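Local coordinates for protein copper-containing nitrite reductase (Hyphomicrobium denitrificans 1NES1, PDB 6TFO) that probably reduces nitrite to nitric oxide at copper centres, taking electrons from cytochrome c, and forms a homotrimer, at residues E140-P152 with N332-L344. Sequence-based numbering, arbitrary orientation.
Sequences EMPSTAADITRDP and NGSVGALTRTHPL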
ATOM      1  N   GLU C 140     -37.920  16.439  10.413  1.00 82.08           N
ATOM      2  CA  GLU C 140     -36.688  17.085   9.880  1.00 81.82           C
ATOM      3  C   GLU C 140     -35.741  17.317  11.057  1.00 74.32           C
ATOM      4  O   GLU C 140     -36.238  17.615  12.141  1.00 80.47           O
ATOM      5  CB  GLU C 140     -36.987  18.386   9.132  1.00 91.53           C
ATOM      6  CG  GLU C 140     -36.195  18.484   7.848  1.00 97.15           C
ATOM      7  CD  GLU C 140     -36.459  19.728   7.024  1.00 99.89           C
ATOM      8  OE1 GLU C 140     -37.612  20.206   7.012  1.00 95.36           O
ATOM      9  OE2 GLU C 140     -35.504  20.201   6.383  1.00106.20           O
ATOM     10  N   MET C 141     -34.439  17.147  10.854  1.00 65.46           N
ATOM     11  CA  MET C 141     -33.435  17.350  11.924  1.00 67.97           C
ATOM     12  C   MET C 141     -33.324  18.842  12.226  1.00 65.11           C
ATOM     13  O   MET C 141     -33.031  19.617  11.333  1.00 70.50           O
ATOM     14  CB  MET C 141     -32.064  16.797  11.517  1.00 79.07           C
ATOM     15  CG  MET C 141     -31.770  15.439  12.136  1.00 84.59           C
ATOM     16  SD  MET C 141     -31.669  15.538  13.948  1.00 95.35           S
ATOM     17  CE  MET C 141     -29.931  15.945  14.147  1.00 89.11           C
ATOM     18  N   PRO C 142     -33.578  19.309  13.468  1.00 60.86           N
ATOM     19  CA  PRO C 142     -33.348  20.716  13.804  1.00 58.49           C
ATOM     20  C   PRO C 142     -31.967  21.192  13.320  1.00 48.49           C
ATOM     21  O   PRO C 142     -31.015  20.563  13.587  1.00 44.32           O
ATOM     22  CB  PRO C 142     -33.469  20.796  15.338  1.00 58.60           C
ATOM     23  CG  PRO C 142     -33.774  19.374  15.817  1.00 59.36           C
ATOM     24  CD  PRO C 142     -34.122  18.544  14.598  1.00 58.04           C
ATOM     25  N   SER C 143     -31.910  22.295  12.592  1.00 51.46           N
ATOM     26  CA  SER C 143     -30.661  22.807  11.980  1.00 56.08           C
ATOM     27  C   SER C 143     -29.745  23.364  13.073  1.00 57.97           C
ATOM     28  O   SER C 143     -30.222  23.696  14.147  1.00 61.83           O
ATOM     29  CB  SER C 143     -30.941  23.818  10.904  1.00 56.55           C
ATOM     30  OG  SER C 143     -31.293  25.054  11.471  1.00 63.33           O
ATOM     31  N   THR C 144     -28.460  23.447  12.765  1.00 59.33           N
ATOM     32  CA  THR C 144     -27.343  23.836  13.656  1.00 53.97           C
ATOM     33  C   THR C 144     -26.808  25.196  13.220  1.00 53.54           C
ATOM     34  O   THR C 144     -26.367  25.952  14.095  1.00 58.28           O
ATOM     35  CB  THR C 144     -26.249  22.771  13.523  1.00 52.40           C
ATOM     36  OG1 THR C 144     -26.652  21.768  14.445  1.00 52.93           O
ATOM     37  CG2 THR C 144     -24.832  23.238  13.793  1.00 54.38           C
ATOM     38  N   ALA C 145     -26.827  25.466  11.904  1.00 54.66           N
ATOM     39  CA  ALA C 145     -26.258  26.671  11.255  1.00 48.51           C
ATOM     40  C   ALA C 145     -27.376  27.500  10.616  1.00 50.31           C
ATOM     41  O   ALA C 145     -28.529  26.986  10.526  1.00 51.91           O
ATOM     42  CB  ALA C 145     -25.229  26.246  10.247  1.00 46.67           C
ATOM     43  N   ALA C 146     -27.048  28.728  10.198  1.00 48.26           N
ATOM     44  CA  ALA C 146     -27.965  29.673   9.516  1.00 50.75           C
ATOM     45  C   ALA C 146     -28.542  28.997   8.270  1.00 55.64           C
ATOM     46  O   ALA C 146     -27.789  28.226   7.609  1.00 60.37           O
ATOM     47  CB  ALA C 146     -27.238  30.943   9.156  1.00 51.85           C
ATOM     48  N   ASP C 147     -29.828  29.232   7.984  1.00 57.36           N
ATOM     49  CA  ASP C 147     -30.451  28.913   6.671  1.00 54.09           C
ATOM     50  C   ASP C 147     -29.891  29.907   5.650  1.00 52.69           C
ATOM     51  O   ASP C 147     -30.209  31.096   5.788  1.00 54.02           O
ATOM     52  CB  ASP C 147     -31.978  28.954   6.754  1.00 54.41           C
ATOM     53  CG  ASP C 147     -32.662  29.037   5.400  1.00 54.81           C
ATOM     54  OD1 ASP C 147     -32.077  28.564   4.415  1.00 53.39           O
ATOM     55  OD2 ASP C 147     -33.763  29.582   5.340  1.00 59.24           O
ATOM     56  N   ILE C 148     -29.079  29.442   4.687  1.00 53.70           N
ATOM     57  CA  ILE C 148     -28.417  30.301   3.654  1.00 50.11           C
ATOM     58  C   ILE C 148     -29.135  30.178   2.293  1.00 48.46           C
ATOM     59  O   ILE C 148     -28.669  30.786   1.298  1.00 51.77           O
ATOM     60  CB  ILE C 148     -26.905  29.991   3.561  1.00 48.02           C
ATOM     61  CG1 ILE C 148     -26.585  28.500   3.397  1.00 45.30           C
ATOM     62  CG2 ILE C 148     -26.187  30.586   4.760  1.00 47.56           C
ATOM     63  CD1 ILE C 148     -26.972  27.907   2.071  1.00 47.34           C
ATOM     64  N   THR C 149     -30.235  29.433   2.231  1.00 48.16           N
ATOM     65  CA  THR C 149     -31.026  29.233   0.994  1.00 47.85           C
ATOM     66  C   THR C 149     -31.858  30.491   0.710  1.00 47.10           C
ATOM     67  O   THR C 149     -32.718  30.847   1.547  1.00 50.53           O
ATOM     68  CB  THR C 149     -31.898  27.982   1.109  1.00 49.53           C
ATOM     69  OG1 THR C 149     -31.004  26.866   1.141  1.00 50.33           O
ATOM     70  CG2 THR C 149     -32.899  27.845  -0.020  1.00 49.57           C
ATOM     71  N   ARG C 150     -31.606  31.126  -0.435  1.00 47.06           N
ATOM     72  CA  ARG C 150     -32.485  32.149  -1.055  1.00 47.65           C
ATOM     73  C   ARG C 150     -33.847  31.542  -1.407  1.00 48.31           C
ATOM     74  O   ARG C 150     -33.897  30.582  -2.196  1.00 42.92           O
ATOM     75  CB  ARG C 150     -31.834  32.676  -2.329  1.00 48.87           C
ATOM     76  CG  ARG C 150     -32.651  33.746  -3.049  1.00 53.44           C
ATOM     77  CD  ARG C 150     -32.679  35.049  -2.291  1.00 49.39           C
ATOM     78  NE  ARG C 150     -31.346  35.613  -2.157  1.00 48.76           N
ATOM     79  CZ  ARG C 150     -31.041  36.622  -1.360  1.00 47.50           C
ATOM     80  NH1 ARG C 150     -31.976  37.178  -0.613  1.00 48.27           N
ATOM     81  NH2 ARG C 150     -29.799  37.063  -1.290  1.00 48.71           N
ATOM     82  N   ASP C 151     -34.934  32.083  -0.869  1.00 53.15           N
ATOM     83  CA  ASP C 151     -36.285  31.664  -1.314  1.00 56.38           C
ATOM     84  C   ASP C 151     -36.371  31.983  -2.805  1.00 56.09           C
ATOM     85  O   ASP C 151     -35.910  33.040  -3.233  1.00 51.54           O
ATOM     86  CB  ASP C 151     -37.392  32.320  -0.489  1.00 56.84           C
ATOM     87  CG  ASP C 151     -38.714  31.624  -0.730  1.00 63.84           C
ATOM     88  OD1 ASP C 151     -39.363  31.924  -1.760  1.00 62.34           O
ATOM     89  OD2 ASP C 151     -39.035  30.713   0.062  1.00 64.47           O
ATOM     90  N   PRO C 152     -36.916  31.091  -3.662  1.00 53.27           N
ATOM     91  CA  PRO C 152     -36.980  31.374  -5.099  1.00 54.20           C
ATOM     92  C   PRO C 152     -37.984  32.489  -5.462  1.00 51.24           C
ATOM     93  O   PRO C 152     -37.910  33.020  -6.546  1.00 49.35           O
ATOM     94  CB  PRO C 152     -37.361  30.009  -5.686  1.00 55.57           C
ATOM     95  CG  PRO C 152     -38.180  29.360  -4.592  1.00 57.66           C
ATOM     96  CD  PRO C 152     -37.504  29.794  -3.311  1.00 54.80           C
ATOM     97  N   ASN C 332     -29.872  26.997  -5.094  1.00 51.95           N
ATOM     98  CA  ASN C 332     -30.050  28.025  -4.037  1.00 49.54           C
ATOM     99  C   ASN C 332     -29.433  27.489  -2.742  1.00 49.97           C
ATOM    100  O   ASN C 332     -30.088  27.569  -1.679  1.00 50.65           O
ATOM    101  CB  ASN C 332     -31.524  28.421  -3.868  1.00 50.48           C
ATOM    102  CG  ASN C 332     -32.129  29.107  -5.079  1.00 49.02           C
ATOM    103  OD1 ASN C 332     -31.628  28.995  -6.195  1.00 46.21           O
ATOM    104  ND2 ASN C 332     -33.219  29.822  -4.879  1.00 40.56           N
ATOM    105  N   GLY C 333     -28.235  26.918  -2.840  1.00 46.94           N
ATOM    106  CA  GLY C 333     -27.272  26.893  -1.721  1.00 52.03           C
ATOM    107  C   GLY C 333     -27.266  25.641  -0.859  1.00 46.80           C
ATOM    108  O   GLY C 333     -26.275  25.462  -0.147  1.00 48.50           O
ATOM    109  N   SER C 334     -28.304  24.810  -0.868  1.00 43.96           N
ATOM    110  CA  SER C 334     -28.437  23.721   0.129  1.00 47.19           C
ATOM    111  C   SER C 334     -29.168  22.516  -0.464  1.00 48.66           C
ATOM    112  O   SER C 334     -29.928  22.674  -1.429  1.00 40.09           O
ATOM    113  CB  SER C 334     -29.117  24.207   1.394  1.00 49.48           C
ATOM    114  OG  SER C 334     -30.532  24.124   1.279  1.00 45.49           O
ATOM    115  N   VAL C 335     -28.913  21.340   0.107  1.00 48.57           N
ATOM    116  CA  VAL C 335     -29.725  20.123  -0.151  1.00 51.57           C
ATOM    117  C   VAL C 335     -31.084  20.386   0.494  1.00 51.99           C
ATOM    118  O   VAL C 335     -31.104  20.865   1.643  1.00 56.36           O
ATOM    119  CB  VAL C 335     -29.056  18.845   0.387  1.00 49.79           C
ATOM    120  CG1 VAL C 335     -29.861  17.606   0.034  1.00 46.90           C
ATOM    121  CG2 VAL C 335     -27.620  18.709  -0.109  1.00 50.23           C
ATOM    122  N   GLY C 336     -32.155  20.164  -0.267  1.00 48.21           N
ATOM    123  CA  GLY C 336     -33.542  20.421   0.143  1.00 46.66           C
ATOM    124  C   GLY C 336     -33.963  21.879  -0.014  1.00 47.71           C
ATOM    125  O   GLY C 336     -35.129  22.188   0.325  1.00 49.19           O
ATOM    126  N   ALA C 337     -33.080  22.759  -0.492  1.00 44.35           N
ATOM    127  CA  ALA C 337     -33.362  24.195  -0.721  1.00 45.22           C
ATOM    128  C   ALA C 337     -34.748  24.372  -1.357  1.00 45.71           C
ATOM    129  O   ALA C 337     -35.557  25.095  -0.781  1.00 46.96           O
ATOM    130  CB  ALA C 337     -32.295  24.801  -1.588  1.00 46.40           C
ATOM    131  N   LEU C 338     -35.010  23.710  -2.487  1.00 46.99           N
ATOM    132  CA  LEU C 338     -36.219  23.929  -3.321  1.00 46.94           C
ATOM    133  C   LEU C 338     -37.170  22.732  -3.216  1.00 47.58           C
ATOM    134  O   LEU C 338     -38.093  22.663  -4.048  1.00 47.84           O
ATOM    135  CB  LEU C 338     -35.792  24.133  -4.773  1.00 48.18           C
ATOM    136  CG  LEU C 338     -34.870  25.320  -5.030  1.00 53.27           C
ATOM    137  CD1 LEU C 338     -34.888  25.679  -6.501  1.00 52.74           C
ATOM    138  CD2 LEU C 338     -35.232  26.527  -4.168  1.00 54.67           C
ATOM    139  N   THR C 339     -36.952  21.837  -2.243  1.00 49.51           N
ATOM    140  CA  THR C 339     -37.879  20.713  -1.938  1.00 51.64           C
ATOM    141  C   THR C 339     -38.461  20.863  -0.523  1.00 51.73           C
ATOM    142  O   THR C 339     -39.673  20.811  -0.402  1.00 47.76           O
ATOM    143  CB  THR C 339     -37.198  19.353  -2.108  1.00 52.85           C
ATOM    144  OG1 THR C 339     -36.130  19.322  -1.160  1.00 51.14           O
ATOM    145  CG2 THR C 339     -36.698  19.108  -3.519  1.00 53.98           C
ATOM    146  N   ARG C 340     -37.627  21.021   0.504  1.00 57.52           N
ATOM    147  CA  ARG C 340     -38.060  21.029   1.925  1.00 57.91           C
ATOM    148  C   ARG C 340     -38.152  22.474   2.431  1.00 57.46           C
ATOM    149  O   ARG C 340     -39.228  22.856   2.901  1.00 60.86           O
ATOM    150  CB  ARG C 340     -37.108  20.198   2.793  1.00 65.25           C
ATOM    151  CG  ARG C 340     -37.103  18.693   2.531  1.00 69.13           C
ATOM    152  CD  ARG C 340     -36.246  17.884   3.522  1.00 76.57           C
ATOM    153  NE  ARG C 340     -35.090  18.604   4.080  1.00 80.59           N
ATOM    154  CZ  ARG C 340     -33.801  18.408   3.791  1.00 79.97           C
ATOM    155  NH1 ARG C 340     -32.891  19.169   4.375  1.00 83.51           N
ATOM    156  NH2 ARG C 340     -33.421  17.479   2.933  1.00 78.80           N
ATOM    157  N   THR C 341     -37.078  23.258   2.357  1.00 54.87           N
ATOM    158  CA  THR C 341     -36.989  24.548   3.091  1.00 55.63           C
ATOM    159  C   THR C 341     -37.700  25.674   2.324  1.00 57.52           C
ATOM    160  O   THR C 341     -38.382  26.464   2.990  1.00 61.89           O
ATOM    161  CB  THR C 341     -35.541  24.876   3.474  1.00 60.41           C
ATOM    162  OG1 THR C 341     -34.712  24.606   2.351  1.00 68.98           O
ATOM    163  CG2 THR C 341     -35.052  24.067   4.656  1.00 66.06           C
ATOM    164  N   HIS C 342     -37.549  25.782   1.002  1.00 53.43           N
ATOM    165  CA  HIS C 342     -38.106  26.913   0.209  1.00 51.23           C
ATOM    166  C   HIS C 342     -38.556  26.440  -1.169  1.00 50.54           C
ATOM    167  O   HIS C 342     -38.008  26.868  -2.187  1.00 50.49           O
ATOM    168  CB  HIS C 342     -37.055  28.025   0.066  1.00 56.50           C
ATOM    169  CG  HIS C 342     -36.568  28.613   1.348  1.00 60.12           C
ATOM    170  ND1 HIS C 342     -37.165  29.702   1.923  1.00 61.13           N
ATOM    171  CD2 HIS C 342     -35.516  28.304   2.135  1.00 58.39           C
ATOM    172  CE1 HIS C 342     -36.520  30.028   3.022  1.00 63.98           C
ATOM    173  NE2 HIS C 342     -35.498  29.192   3.164  1.00 60.54           N
ATOM    174  N   PRO C 343     -39.564  25.552  -1.280  1.00 46.25           N
ATOM    175  CA  PRO C 343     -40.033  25.113  -2.593  1.00 50.85           C
ATOM    176  C   PRO C 343     -40.776  26.243  -3.326  1.00 52.84           C
ATOM    177  O   PRO C 343     -41.059  27.274  -2.703  1.00 55.27           O
ATOM    178  CB  PRO C 343     -40.928  23.895  -2.300  1.00 47.92           C
ATOM    179  CG  PRO C 343     -41.362  24.093  -0.869  1.00 47.50           C
ATOM    180  CD  PRO C 343     -40.279  24.910  -0.179  1.00 47.91           C
ATOM    181  N   LEU C 344     -41.027  26.030  -4.624  1.00 49.17           N
ATOM    182  CA  LEU C 344     -41.800  26.932  -5.515  1.00 46.16           C
ATOM    183  C   LEU C 344     -43.282  26.546  -5.399  1.00 52.39           C
ATOM    184  O   LEU C 344     -43.592  25.321  -5.409  1.00 49.87           O
ATOM    185  CB  LEU C 344     -41.307  26.795  -6.960  1.00 44.87           C
ATOM    186  CG  LEU C 344     -39.916  27.359  -7.263  1.00 46.91           C
ATOM    187  CD1 LEU C 344     -38.814  26.480  -6.692  1.00 47.55           C
ATOM    188  CD2 LEU C 344     -39.714  27.506  -8.754  1.00 45.63           C
TER
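His342, the first residue to leave helical geometry after helix 337-341, lays its imidazole along the loop 140-152 and is held from both nitrogens. Followed outward, its CB lies 3.8 Å from Pro152 CD, and chi1 of -60°, with CG anti to the carbonyl carbon, brings the ring alongside Thr149. There His342 CD2 meets Thr149 CG2 at 3.4 Å, the two side chains sliding past each other in opposite directions. His342 ND1 donates to Asp151 OD2 (2.8 Å) on its anti lone pair, with that carboxylate turned 81° from the ring. His342 NE2 reaches Asp147 OD2, also at 2.8 Å, from the syn side and nearly straight (168°), the two planes being almost coplanar. Two in-plane bonds thus fix the ring's rotation, and the use of both nitrogens as donors suggests a protonated, positively charged histidine. A phenylalanine here would probably leave Asp147 OD2 and Asp151 OD2 without their shared donor. Asp147 is held further by an Asx turn, its OD1 accepting from the backbone N of Thr149.

Thr149 O lies over one ring face. Obliquely off the CD2 edge, Thr149 divides its branches: OG1 shares a 2.8 Å hydrogen bond with Ser334 OG, while CG2 presses on Ala337 CB. Asn332 ND2 donates to Arg150 O (2.9 Å), and its amide also bonds Tyr296 and Met298 of strand 293-302. At the exposed end, Glu140 OE2 forms a salt bridge with Arg340 NE at 2.8 Å, although Glu140 is poorly ordered.

The irregular connection from the plastocyanin/azurin-like strands to the multicopper oxidase strands is thereby fastened to short helix 337-341, on the link between the sheets of strands 328-331 and 344-345, while Ile148 packs on Leu176 of strand 166-181 and Tyr188 of strand 184-191.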